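Local coordinates for FdtA domain-containing protein (Helicobacter canadensis MIT 98-5491, PDB 7N67) that probably isomerises a dTDP-linked keto sugar as a 3,4-ketoisomerase of the cupin type, on the way to an unusual formylated sugar, at residues F51-Y57 and L129-F135; A70-K74 and E140-D144; L76-I81 and I107-K113; M82-E88 and I100-P105. All blocks are in the same frame, centred on the assembly; numbering follows the deposited sequence.

Contact 1 (F51-Y57 and L129-F135); sequences FEIKRIY and LVLASDF. With TYD (thymidine-5'-diphosphate), chain E.
Tyr-57 lies between the protein and the nucleotide: Val-130 sits under the centre of one ring face, its CB 3.8 Å from the ring centroid in a CH-pi contact, while the thymine methyl C5M of thymidine diphosphate rests over the opposite face. Tyr-57 CG stands between its own N and carbonyl carbon (chi1 69°), which folds the ring back over the neighbouring strand; its hydroxyl is held by Gln-78. Here packing is close. A branched valine fills the ring face with both methyls, and beyond it Ile-56 CG2 lies beside Leu-131 CD1 at 3.8 Å on the other face of the sheet.

The backbones pair as antiparallel strands, Tyr-57 and Val-130 bonding each other both ways. Lys-54 and Arg-55 both face Ala-132, a classic beta bulge on the outermost strand of this chain's cupin sheet, which a strand of the second subunit continues. From within the bulge, the Arg-55 chain bends at chi3 and grips Asp-134 O side-on: NE is 3.1 Å from that oxygen on a carbonyl lone pair, and NH1 bonds the same oxygen from above the carbonyl plane. Two bonds to one oxygen fix the guanidinium's rotation, with small Ala-132 CB over its face, and leave NH2 to reach thymine O4 at 2.7 Å.

Toward solvent the contact loosens. Lys-54, bent at chi2, lays CD 3.6 Å from CE2 of the exposed Phe-135 ring, its aliphatic stem doing the touching while the ammonium end leads away; exposed Asp-134 accepts Phe-135 N on OD1.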
# COMPACT_ATOMS: atom_id res chain seq x y z
N PHE B 51 -26.81 10.35 1.96
CA PHE B 51 -26.85 11.79 1.59
C PHE B 51 -26.35 11.92 0.15
O PHE B 51 -25.99 10.89 -0.46
CB PHE B 51 -26.05 12.62 2.58
CG PHE B 51 -24.63 12.16 2.79
CD1 PHE B 51 -23.65 12.40 1.84
CD2 PHE B 51 -24.25 11.53 3.97
CE1 PHE B 51 -22.34 12.01 2.05
CE2 PHE B 51 -22.94 11.12 4.18
CZ PHE B 51 -21.98 11.37 3.22
N GLU B 52 -26.34 13.14 -0.38
CA GLU B 52 -25.85 13.42 -1.74
C GLU B 52 -24.41 13.89 -1.66
O GLU B 52 -24.18 14.97 -1.07
CB GLU B 52 -26.69 14.49 -2.42
CG GLU B 52 -28.07 14.00 -2.80
CD GLU B 52 -28.84 15.00 -3.62
OE1 GLU B 52 -29.69 14.56 -4.39
OE2 GLU B 52 -28.57 16.22 -3.50
N ILE B 53 -23.49 13.13 -2.28
CA ILE B 53 -22.05 13.50 -2.32
C ILE B 53 -21.97 14.81 -3.10
O ILE B 53 -22.48 14.88 -4.23
CB ILE B 53 -21.17 12.38 -2.92
CG1 ILE B 53 -21.32 11.04 -2.19
CG2 ILE B 53 -19.72 12.80 -2.93
CD1 ILE B 53 -21.02 9.83 -3.05
N LYS B 54 -21.42 15.84 -2.46
CA LYS B 54 -21.09 17.14 -3.09
C LYS B 54 -19.57 17.28 -3.19
O LYS B 54 -19.09 18.07 -4.03
CB LYS B 54 -21.68 18.25 -2.23
CG LYS B 54 -23.20 18.20 -2.06
CD LYS B 54 -23.95 19.10 -3.02
CE LYS B 54 -25.40 18.71 -3.17
NZ LYS B 54 -25.96 19.18 -4.46
N ARG B 55 -18.84 16.56 -2.35
CA ARG B 55 -17.36 16.63 -2.29
C ARG B 55 -16.85 15.31 -1.76
O ARG B 55 -17.58 14.67 -0.98
CB ARG B 55 -16.92 17.78 -1.38
CG ARG B 55 -15.54 17.62 -0.77
CD ARG B 55 -15.18 18.85 0.06
NE ARG B 55 -16.20 19.11 1.09
CZ ARG B 55 -16.00 19.20 2.41
NH1 ARG B 55 -17.03 19.43 3.20
NH2 ARG B 55 -14.78 19.09 2.92
N ILE B 56 -15.67 14.91 -2.23
CA ILE B 56 -14.87 13.80 -1.65
C ILE B 56 -13.49 14.38 -1.34
O ILE B 56 -13.10 15.38 -1.98
CB ILE B 56 -14.84 12.55 -2.56
CG1 ILE B 56 -14.01 12.72 -3.82
CG2 ILE B 56 -16.26 12.14 -2.91
CD1 ILE B 56 -12.64 12.14 -3.72
N TYR B 57 -12.82 13.82 -0.35
CA TYR B 57 -11.40 14.13 -0.05
C TYR B 57 -10.71 12.84 0.43
O TYR B 57 -11.36 11.89 0.98
CB TYR B 57 -11.33 15.39 0.83
CG TYR B 57 -11.82 15.33 2.26
CD1 TYR B 57 -10.98 14.95 3.29
CD2 TYR B 57 -13.08 15.79 2.62
CE1 TYR B 57 -11.39 14.96 4.62
CE2 TYR B 57 -13.51 15.80 3.94
CZ TYR B 57 -12.65 15.40 4.95
OH TYR B 57 -13.03 15.40 6.28
N LEU B 129 -10.39 7.76 2.56
CA LEU B 129 -11.35 8.42 1.64
C LEU B 129 -12.51 8.94 2.47
O LEU B 129 -12.94 8.21 3.39
CB LEU B 129 -11.82 7.41 0.59
CG LEU B 129 -12.88 7.94 -0.38
CD1 LEU B 129 -12.32 9.08 -1.24
CD2 LEU B 129 -13.40 6.81 -1.24
N VAL B 130 -12.98 10.16 2.19
CA VAL B 130 -14.14 10.77 2.90
C VAL B 130 -15.16 11.25 1.86
O VAL B 130 -14.82 12.10 1.01
CB VAL B 130 -13.71 11.92 3.83
CG1 VAL B 130 -14.90 12.51 4.59
CG2 VAL B 130 -12.64 11.48 4.82
N LEU B 131 -16.36 10.70 1.93
CA LEU B 131 -17.54 11.16 1.16
C LEU B 131 -18.25 12.19 2.04
O LEU B 131 -18.62 11.81 3.18
CB LEU B 131 -18.43 9.95 0.86
CG LEU B 131 -18.02 9.05 -0.32
CD1 LEU B 131 -16.55 9.14 -0.66
CD2 LEU B 131 -18.39 7.61 -0.04
N ALA B 132 -18.38 13.43 1.57
CA ALA B 132 -18.98 14.55 2.35
C ALA B 132 -20.29 15.02 1.70
O ALA B 132 -20.35 15.05 0.45
CB ALA B 132 -17.98 15.67 2.48
N SER B 133 -21.23 15.47 2.55
CA SER B 133 -22.63 15.87 2.25
C SER B 133 -22.72 17.30 1.70
O SER B 133 -23.84 17.70 1.35
CB SER B 133 -23.50 15.74 3.49
OG SER B 133 -23.22 16.77 4.45
N ASP B 134 -21.62 18.06 1.66
CA ASP B 134 -21.67 19.50 1.28
C ASP B 134 -20.27 20.02 0.95
O ASP B 134 -19.29 19.35 1.29
CB ASP B 134 -22.30 20.32 2.41
CG ASP B 134 -23.03 21.57 1.95
OD1 ASP B 134 -22.96 21.93 0.75
OD2 ASP B 134 -23.68 22.17 2.80
N PHE B 135 -20.22 21.20 0.31
CA PHE B 135 -18.99 21.89 -0.12
C PHE B 135 -18.22 22.32 1.13
O PHE B 135 -18.83 22.48 2.20
CB PHE B 135 -19.33 23.08 -1.02
CG PHE B 135 -20.18 22.72 -2.21
CD1 PHE B 135 -19.60 22.44 -3.44
CD2 PHE B 135 -21.57 22.66 -2.11
CE1 PHE B 135 -20.39 22.09 -4.53
CE2 PHE B 135 -22.36 22.32 -3.21
CZ PHE B 135 -21.76 22.04 -4.41
PA TYD E . -7.59 19.45 8.03
O1A TYD E . -8.95 19.86 8.48
O2A TYD E . -6.40 19.93 8.81
O3A TYD E . -7.55 17.87 7.85
PB TYD E . -7.97 16.62 8.76
O1B TYD E . -7.45 15.39 8.02
O2B TYD E . -7.26 16.87 10.07
O3B TYD E . -9.47 16.62 8.89
O5' TYD E . -7.37 19.87 6.51
C5' TYD E . -6.03 20.17 6.08
C4' TYD E . -6.09 21.35 5.16
O4' TYD E . -6.93 21.01 4.03
C3' TYD E . -6.68 22.62 5.79
O3' TYD E . -5.90 23.75 5.44
C2' TYD E . -8.06 22.71 5.17
C1' TYD E . -7.87 22.05 3.81
N1 TYD E . -9.10 21.44 3.26
C2 TYD E . -9.61 21.96 2.08
O2 TYD E . -9.08 22.89 1.48
N3 TYD E . -10.78 21.37 1.65
C4 TYD E . -11.46 20.32 2.25
O4 TYD E . -12.50 19.89 1.74
C5 TYD E . -10.86 19.82 3.46
C5M TYD E . -11.54 18.68 4.17
C6 TYD E . -9.73 20.40 3.91

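Contact 2 (A70-K74 and E140-D144); sequences AHAHK and EYIRD. With TYD (thymidine-5'-diphosphate), chain E.
His-71 points from strand 68-73 at the facing segment, and each atom of its side chain has a neighbour. CB lies against Ile-142 O. CG, set between its own N and carbonyl carbon (chi1 44°), turns the ring to lie alongside Tyr-141, whose CE2 sits over the centre of one imidazole face, 3.8 Å from ND1; the pair is oblique. ND1 itself shares a 2.8 Å hydrogen bond with His-73 NE2, in which either nitrogen could be the donor. CD2 approaches Arg-143 NH1, CE1 lies beside Tyr-141 CE2 and the ligand's O3B, and at the tip NE2 gives a hydrogen bond to O3B on the beta-phosphate of thymidine diphosphate, 2.6 Å long and nearly straight at 160°.

His-73 completes the aromatic cluster. Its CE1 edge is aimed at the middle of the Tyr-141 face in a T-shaped pair, the planes 82° apart; Tyr-141 OH meets thymine C5M at 3.3 Å. Arg-143, extended from CG to NE, carries its guanidinium out to the alpha-phosphate, where NH1 and NH2 both bond O1A in the guanidinium plane, NH2 at 3.1 Å. Glu-138 holds NE.

Behind the rings, Ala-72 and Ile-142 exchange backbone bonds, with Ala-72 N 2.9 Å from Ile-142 O. Their small and branched side chains face helix 145-152, where Phe-148 packs on both. Aromatic rings and basic groups on the other side form part of a nucleoside-diphosphate site lining the cupin barrel, completed by Arg-55, Arg-68 and Gly-69, and by Arg-37 of the second subunit.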
# COMPACT_ATOMS: atom_id res chain seq x y z
N ALA B 70 -9.68 16.29 14.90
CA ALA B 70 -9.85 17.25 16.00
C ALA B 70 -10.67 18.42 15.45
O ALA B 70 -10.13 19.56 15.40
CB ALA B 70 -8.50 17.67 16.52
N HIS B 71 -11.90 18.12 15.02
CA HIS B 71 -12.93 19.12 14.64
C HIS B 71 -14.33 18.51 14.70
O HIS B 71 -14.46 17.32 14.89
CB HIS B 71 -12.60 19.77 13.28
CG HIS B 71 -12.15 18.82 12.22
ND1 HIS B 71 -13.04 18.07 11.48
CD2 HIS B 71 -10.93 18.54 11.73
CE1 HIS B 71 -12.38 17.35 10.60
NE2 HIS B 71 -11.08 17.61 10.74
N ALA B 72 -15.34 19.36 14.66
CA ALA B 72 -16.78 19.01 14.66
C ALA B 72 -17.51 19.96 13.71
O ALA B 72 -16.91 20.97 13.30
CB ALA B 72 -17.34 19.07 16.07
N HIS B 73 -18.75 19.63 13.38
CA HIS B 73 -19.57 20.26 12.32
C HIS B 73 -21.03 20.15 12.73
O HIS B 73 -21.42 19.04 13.11
CB HIS B 73 -19.29 19.56 10.98
CG HIS B 73 -17.83 19.36 10.76
ND1 HIS B 73 -17.07 20.23 9.99
CD2 HIS B 73 -16.97 18.45 11.27
CE1 HIS B 73 -15.81 19.83 10.01
NE2 HIS B 73 -15.72 18.74 10.80
N LYS B 74 -21.78 21.26 12.70
CA LYS B 74 -23.22 21.28 13.07
C LYS B 74 -24.03 20.55 11.99
O LYS B 74 -24.95 19.81 12.35
CB LYS B 74 -23.69 22.73 13.32
CG LYS B 74 -22.97 23.48 14.44
CD LYS B 74 -23.13 25.01 14.42
CE LYS B 74 -24.06 25.57 15.49
NZ LYS B 74 -25.29 24.75 15.66
N GLU B 140 -17.52 26.88 8.99
CA GLU B 140 -18.47 25.99 9.72
C GLU B 140 -17.73 24.93 10.56
O GLU B 140 -18.42 24.16 11.26
CB GLU B 140 -19.45 25.33 8.74
CG GLU B 140 -20.43 26.31 8.15
CD GLU B 140 -21.14 27.10 9.23
OE1 GLU B 140 -21.75 26.45 10.13
OE2 GLU B 140 -21.02 28.36 9.21
N TYR B 141 -16.40 24.89 10.47
CA TYR B 141 -15.50 24.01 11.27
C TYR B 141 -15.45 24.51 12.72
O TYR B 141 -15.32 25.71 12.96
CB TYR B 141 -14.08 23.97 10.70
CG TYR B 141 -13.78 22.88 9.71
CD1 TYR B 141 -14.43 22.81 8.48
CD2 TYR B 141 -12.79 21.94 9.97
CE1 TYR B 141 -14.13 21.82 7.56
CE2 TYR B 141 -12.48 20.94 9.06
CZ TYR B 141 -13.15 20.89 7.84
OH TYR B 141 -12.85 19.90 6.95
N ILE B 142 -15.56 23.59 13.66
CA ILE B 142 -15.18 23.83 15.09
C ILE B 142 -13.90 23.05 15.34
O ILE B 142 -13.96 21.81 15.24
CB ILE B 142 -16.35 23.42 16.00
CG1 ILE B 142 -17.64 24.11 15.56
CG2 ILE B 142 -16.00 23.69 17.46
CD1 ILE B 142 -18.87 23.52 16.16
N ARG B 143 -12.78 23.75 15.52
CA ARG B 143 -11.43 23.14 15.67
C ARG B 143 -10.94 23.27 17.13
O ARG B 143 -9.72 23.10 17.34
CB ARG B 143 -10.43 23.82 14.73
CG ARG B 143 -10.77 23.71 13.25
CD ARG B 143 -9.62 24.23 12.39
NE ARG B 143 -9.83 23.99 10.97
CZ ARG B 143 -9.62 22.84 10.34
NH1 ARG B 143 -9.20 21.78 11.01
NH2 ARG B 143 -9.84 22.74 9.04
N ASP B 144 -11.83 23.61 18.07
CA ASP B 144 -11.53 23.74 19.51
C ASP B 144 -12.52 22.86 20.27
O ASP B 144 -13.74 23.08 20.08
CB ASP B 144 -11.61 25.19 19.98
CG ASP B 144 -11.18 25.39 21.43
OD1 ASP B 144 -11.98 25.10 22.35
OD2 ASP B 144 -10.03 25.80 21.61
PA TYD E . -7.59 19.45 8.03
O1A TYD E . -8.95 19.86 8.48
O2A TYD E . -6.40 19.93 8.81
O3A TYD E . -7.55 17.87 7.85
PB TYD E . -7.97 16.62 8.76
O1B TYD E . -7.45 15.39 8.02
O2B TYD E . -7.26 16.87 10.07
O3B TYD E . -9.47 16.62 8.89
O5' TYD E . -7.37 19.87 6.51
C5' TYD E . -6.03 20.17 6.08
C4' TYD E . -6.09 21.35 5.16
O4' TYD E . -6.93 21.01 4.03
C3' TYD E . -6.68 22.62 5.79
O3' TYD E . -5.90 23.75 5.44
C2' TYD E . -8.06 22.71 5.17
C1' TYD E . -7.87 22.05 3.81
N1 TYD E . -9.10 21.44 3.26
C2 TYD E . -9.61 21.96 2.08
O2 TYD E . -9.08 22.89 1.48
N3 TYD E . -10.78 21.37 1.65
C4 TYD E . -11.46 20.32 2.25
O4 TYD E . -12.50 19.89 1.74
C5 TYD E . -10.86 19.82 3.46
C5M TYD E . -11.54 18.68 4.17
C6 TYD E . -9.73 20.40 3.91

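Contact 3 (L76-I81 and I107-K113); sequences LEQVLI and IGLFIGK
The ring of Phe-110 receives Glu-77 at its edge: the carboxylate carbon CD lies near the ring plane, 3.7 Å from CZ, and the carboxylate is turned almost perpendicular to the ring (88°). Both oxygens lie close to the ring plane, along the CZ and CE2 edge, where the C-H groups are slightly positive. Val-79 CG2 also meets the edge, near CD2. Phe-110 CG is anti to the backbone N (chi1 168°), which swings the ring across the neighbouring strand to reach both.

On the other face of the sheet the partners are largely aliphatic: Leu-80 CD1 is 3.7 Å from Ile-111 CD1, and Leu-109 packs on Ile-89 of the opposing sheet. Such branched residues suit the interior of a cupin barrel; polar Gln-78 there is held by Tyr-57. Four backbone bonds tie the antiparallel strands, among them Ile-111 N to Gln-78 O at 2.9 Å (175°).

Where the strands part, a water lies within hydrogen-bonding distance of Leu-76 O and Ile-111 O. Lys-113 stays near Glu-77 without a charged contact, its NZ being paired with Glu-75. The chemistry thus grades from oily barrel interior to a charged, hydrated strand end.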
# COMPACT_ATOMS: atom_id res chain seq x y z
N LEU B 76 -22.52 19.20 8.48
CA LEU B 76 -21.80 18.28 7.56
C LEU B 76 -21.92 16.83 8.05
O LEU B 76 -21.52 16.56 9.20
CB LEU B 76 -20.33 18.70 7.47
CG LEU B 76 -19.53 17.96 6.39
CD1 LEU B 76 -20.05 18.33 5.00
CD2 LEU B 76 -18.05 18.28 6.51
N GLU B 77 -22.47 15.94 7.21
CA GLU B 77 -22.45 14.47 7.43
C GLU B 77 -21.33 13.92 6.55
O GLU B 77 -21.08 14.52 5.50
CB GLU B 77 -23.82 13.86 7.15
CG GLU B 77 -24.92 14.35 8.08
CD GLU B 77 -26.24 13.61 7.97
OE1 GLU B 77 -26.97 13.58 8.97
OE2 GLU B 77 -26.56 13.07 6.90
N GLN B 78 -20.60 12.91 7.02
CA GLN B 78 -19.45 12.31 6.28
C GLN B 78 -19.58 10.78 6.31
O GLN B 78 -20.22 10.27 7.24
CB GLN B 78 -18.12 12.75 6.88
CG GLN B 78 -17.78 14.22 6.65
CD GLN B 78 -16.37 14.50 7.10
OE1 GLN B 78 -15.79 13.74 7.87
NE2 GLN B 78 -15.78 15.58 6.63
N VAL B 79 -18.99 10.10 5.32
CA VAL B 79 -18.72 8.63 5.36
C VAL B 79 -17.22 8.40 5.14
O VAL B 79 -16.71 8.83 4.10
CB VAL B 79 -19.58 7.87 4.34
CG1 VAL B 79 -19.06 6.46 4.11
CG2 VAL B 79 -21.03 7.84 4.76
N LEU B 80 -16.57 7.71 6.09
CA LEU B 80 -15.10 7.46 6.11
C LEU B 80 -14.85 6.04 5.62
O LEU B 80 -15.58 5.13 6.03
CB LEU B 80 -14.58 7.62 7.54
CG LEU B 80 -14.14 9.03 7.92
CD1 LEU B 80 -15.30 9.99 7.85
CD2 LEU B 80 -13.51 9.02 9.30
N ILE B 81 -13.85 5.87 4.76
CA ILE B 81 -13.39 4.54 4.26
C ILE B 81 -11.86 4.53 4.26
O ILE B 81 -11.28 5.41 3.59
CB ILE B 81 -13.96 4.31 2.86
CG1 ILE B 81 -15.48 4.51 2.87
CG2 ILE B 81 -13.55 2.94 2.35
CD1 ILE B 81 -16.11 4.56 1.52
N ILE B 107 -15.51 -1.82 4.78
CA ILE B 107 -16.26 -1.23 5.92
C ILE B 107 -16.16 0.29 5.77
O ILE B 107 -15.12 0.77 5.29
CB ILE B 107 -15.74 -1.81 7.25
CG1 ILE B 107 -16.18 -3.26 7.42
CG2 ILE B 107 -16.16 -0.96 8.44
CD1 ILE B 107 -15.45 -4.05 8.51
N GLY B 108 -17.24 1.00 6.04
CA GLY B 108 -17.27 2.47 6.07
C GLY B 108 -17.81 2.94 7.40
O GLY B 108 -18.37 2.10 8.14
N LEU B 109 -17.64 4.22 7.73
CA LEU B 109 -18.10 4.79 9.02
C LEU B 109 -18.84 6.09 8.71
O LEU B 109 -18.20 7.06 8.25
CB LEU B 109 -16.92 5.04 9.97
CG LEU B 109 -17.25 5.82 11.24
CD1 LEU B 109 -18.19 5.01 12.11
CD2 LEU B 109 -15.99 6.18 12.02
N PHE B 110 -20.16 6.06 8.90
CA PHE B 110 -21.00 7.26 8.79
C PHE B 110 -20.80 8.00 10.09
O PHE B 110 -20.83 7.31 11.12
CB PHE B 110 -22.47 6.91 8.56
CG PHE B 110 -23.41 8.08 8.72
CD1 PHE B 110 -24.10 8.26 9.91
CD2 PHE B 110 -23.58 9.00 7.70
CE1 PHE B 110 -24.97 9.34 10.05
CE2 PHE B 110 -24.45 10.06 7.85
CZ PHE B 110 -25.14 10.24 9.02
N ILE B 111 -20.55 9.30 10.00
CA ILE B 111 -20.41 10.25 11.13
C ILE B 111 -21.42 11.38 10.91
O ILE B 111 -21.23 12.18 9.98
CB ILE B 111 -18.97 10.78 11.22
CG1 ILE B 111 -17.98 9.63 11.43
CG2 ILE B 111 -18.86 11.86 12.29
CD1 ILE B 111 -16.54 10.04 11.36
N GLY B 112 -22.45 11.44 11.76
CA GLY B 112 -23.53 12.44 11.66
C GLY B 112 -23.13 13.81 12.21
O GLY B 112 -21.93 14.16 12.20
N LYS B 113 -24.13 14.55 12.66
CA LYS B 113 -24.05 15.99 13.01
C LYS B 113 -23.54 16.15 14.44
O LYS B 113 -23.73 15.23 15.26
CB LYS B 113 -25.44 16.62 12.88
CG LYS B 113 -25.97 16.71 11.47
CD LYS B 113 -27.31 17.42 11.35
CE LYS B 113 -27.65 17.68 9.90
NZ LYS B 113 -29.05 18.14 9.72
O HOH W 1 -19.79 14.66 9.87

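Contact 4 (M82-E88 and I100-P105); sequences MMDGSCE and IILNRP
Met-82 CG stands anti to its carbonyl carbon (chi1 -70°), as does Leu-102 CG (chi1 -60°), and these settings let the two side chains meet near their roots: Met-82 CG lies 3.4 Å from Leu-102 CB. Bends at chi2 and chi3 then lead the end of the methionine away from Leu-102; its side chain also touches Leu-128 and Ala-126, while the leucine's branch turns to Ile-107 and Leu-109. A flexible thioether and a branched aliphatic can thus share one corner of the core yet fill different parts of it.

Cys-87 and Leu-102 form a hydrogen-bonded antiparallel pair: Cys-87 N is 3.0 Å from Leu-102 O, and the return bond from Leu-102 N to Cys-87 O is 3.2 Å. The same Leu-102 O takes a CA-H contact from Ser-86. Farther along, the chains separate and a water mediates, accepting from Met-82 N at 2.9 Å and donating to Arg-104 O at 2.6 Å, so it links two backbone groups that do not pair directly. Gly-85, with positive phi (74°), suits the turn between the strands, and rigid Pro-105 lays its CA against Met-82 O.

Several polar groups reach other subunits. Arg-104 forms a salt bridge with Asp-65 of the third subunit; Pro-105 O accepts from Tyr-58 OH of the second subunit. Glu-88, by contrast, is held within the chain by Arg-120 and Ser-99. The chain turns a corner at Met-83, passing from one sheet to the other before entering the hairpin of strands 87-92 and 98-102, an arrangement belonging to the two-sheet beta barrel of cupins.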
# COMPACT_ATOMS: atom_id res chain seq x y z
N MET B 82 -11.23 3.63 5.02
CA MET B 82 -9.77 3.37 4.90
C MET B 82 -9.52 2.53 3.66
O MET B 82 -9.75 1.31 3.70
CB MET B 82 -9.21 2.60 6.11
CG MET B 82 -9.19 3.44 7.36
SD MET B 82 -8.29 4.99 7.14
CE MET B 82 -6.62 4.36 6.95
N MET B 83 -9.01 3.15 2.60
CA MET B 83 -8.72 2.43 1.34
C MET B 83 -7.41 1.64 1.47
O MET B 83 -7.27 0.66 0.76
CB MET B 83 -8.64 3.39 0.15
CG MET B 83 -9.39 2.85 -1.03
SD MET B 83 -10.58 4.07 -1.58
CE MET B 83 -9.80 4.54 -3.12
N ASP B 84 -6.48 2.10 2.31
CA ASP B 84 -5.17 1.46 2.51
C ASP B 84 -4.79 1.55 3.99
O ASP B 84 -4.85 2.65 4.55
CB ASP B 84 -4.09 2.07 1.63
CG ASP B 84 -2.93 1.13 1.36
OD1 ASP B 84 -3.21 -0.01 1.09
OD2 ASP B 84 -1.76 1.57 1.40
N GLY B 85 -4.41 0.43 4.60
CA GLY B 85 -3.89 0.43 5.97
C GLY B 85 -4.99 0.65 6.98
O GLY B 85 -6.17 0.37 6.66
N SER B 86 -4.63 1.13 8.16
CA SER B 86 -5.54 1.21 9.31
C SER B 86 -5.43 2.59 9.92
O SER B 86 -4.34 3.23 9.84
CB SER B 86 -5.21 0.17 10.36
OG SER B 86 -3.94 0.41 10.97
N CYS B 87 -6.49 3.00 10.59
CA CYS B 87 -6.37 4.04 11.63
C CYS B 87 -7.45 3.85 12.68
O CYS B 87 -8.33 2.99 12.50
CB CYS B 87 -6.34 5.42 11.00
SG CYS B 87 -7.96 6.21 10.94
N GLU B 88 -7.32 4.57 13.79
CA GLU B 88 -8.29 4.57 14.89
C GLU B 88 -9.10 5.87 14.82
O GLU B 88 -8.54 6.93 15.13
CB GLU B 88 -7.57 4.41 16.23
CG GLU B 88 -8.54 4.18 17.36
CD GLU B 88 -7.88 4.16 18.73
OE1 GLU B 88 -8.61 4.36 19.73
OE2 GLU B 88 -6.65 3.96 18.78
N ILE B 100 -13.39 3.56 16.97
CA ILE B 100 -13.75 2.60 15.88
C ILE B 100 -12.51 2.39 15.03
O ILE B 100 -12.00 3.38 14.46
CB ILE B 100 -14.94 3.08 15.03
CG1 ILE B 100 -16.20 3.19 15.89
CG2 ILE B 100 -15.15 2.17 13.84
CD1 ILE B 100 -16.93 4.49 15.71
N ILE B 101 -12.02 1.16 14.97
CA ILE B 101 -10.86 0.80 14.11
C ILE B 101 -11.40 0.52 12.72
O ILE B 101 -12.29 -0.32 12.62
CB ILE B 101 -10.07 -0.38 14.68
CG1 ILE B 101 -9.26 0.06 15.90
CG2 ILE B 101 -9.19 -0.98 13.60
CD1 ILE B 101 -9.51 -0.76 17.14
N LEU B 102 -10.89 1.25 11.73
CA LEU B 102 -11.04 0.93 10.29
C LEU B 102 -9.71 0.37 9.79
O LEU B 102 -8.69 1.09 9.89
CB LEU B 102 -11.44 2.20 9.55
CG LEU B 102 -12.75 2.86 9.99
CD1 LEU B 102 -12.99 4.13 9.18
CD2 LEU B 102 -13.93 1.91 9.87
N ASN B 103 -9.72 -0.87 9.29
CA ASN B 103 -8.51 -1.56 8.78
C ASN B 103 -8.83 -2.38 7.53
O ASN B 103 -7.94 -3.15 7.14
CB ASN B 103 -7.86 -2.44 9.85
CG ASN B 103 -8.80 -3.44 10.49
OD1 ASN B 103 -8.52 -3.92 11.59
ND2 ASN B 103 -9.92 -3.74 9.84
N ARG B 104 -10.00 -2.23 6.92
CA ARG B 104 -10.29 -2.90 5.63
C ARG B 104 -11.10 -1.97 4.74
O ARG B 104 -11.81 -1.11 5.23
CB ARG B 104 -10.95 -4.27 5.81
CG ARG B 104 -12.08 -4.39 6.83
CD ARG B 104 -12.53 -5.84 7.00
NE ARG B 104 -12.42 -6.62 5.75
CZ ARG B 104 -12.14 -7.94 5.65
NH1 ARG B 104 -12.06 -8.51 4.46
NH2 ARG B 104 -11.92 -8.70 6.71
N PRO B 105 -10.97 -2.09 3.41
CA PRO B 105 -11.71 -1.24 2.48
C PRO B 105 -13.21 -1.54 2.33
O PRO B 105 -13.87 -0.70 1.73
CB PRO B 105 -11.00 -1.49 1.14
CG PRO B 105 -10.48 -2.90 1.28
CD PRO B 105 -10.06 -3.02 2.73
O HOH W 2 -12.69 1.22 5.82

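Contacts 1 and 3 lie in one sheet and share its core: strand 127-132 of contact 1 is hydrogen-bonded to strand 78-84 of contact 3, and Val-130 packs on Gln-78. Contact 4 uses the far end of that strand, then crosses to the second sheet, to which contact 2 also belongs, about 22 Å away between centres. Contacts 1, 3 and 4 are mostly buried, contact 2 only partly. Contact 3, nearest the chain's centre, is largely aliphatic on its inner face. Contacts 1 and 2 approach the same nucleotide from different sheets, contact 1 at the thymine and contact 2 mainly at the phosphates. Subunit partners meet contacts 1 and 4 most.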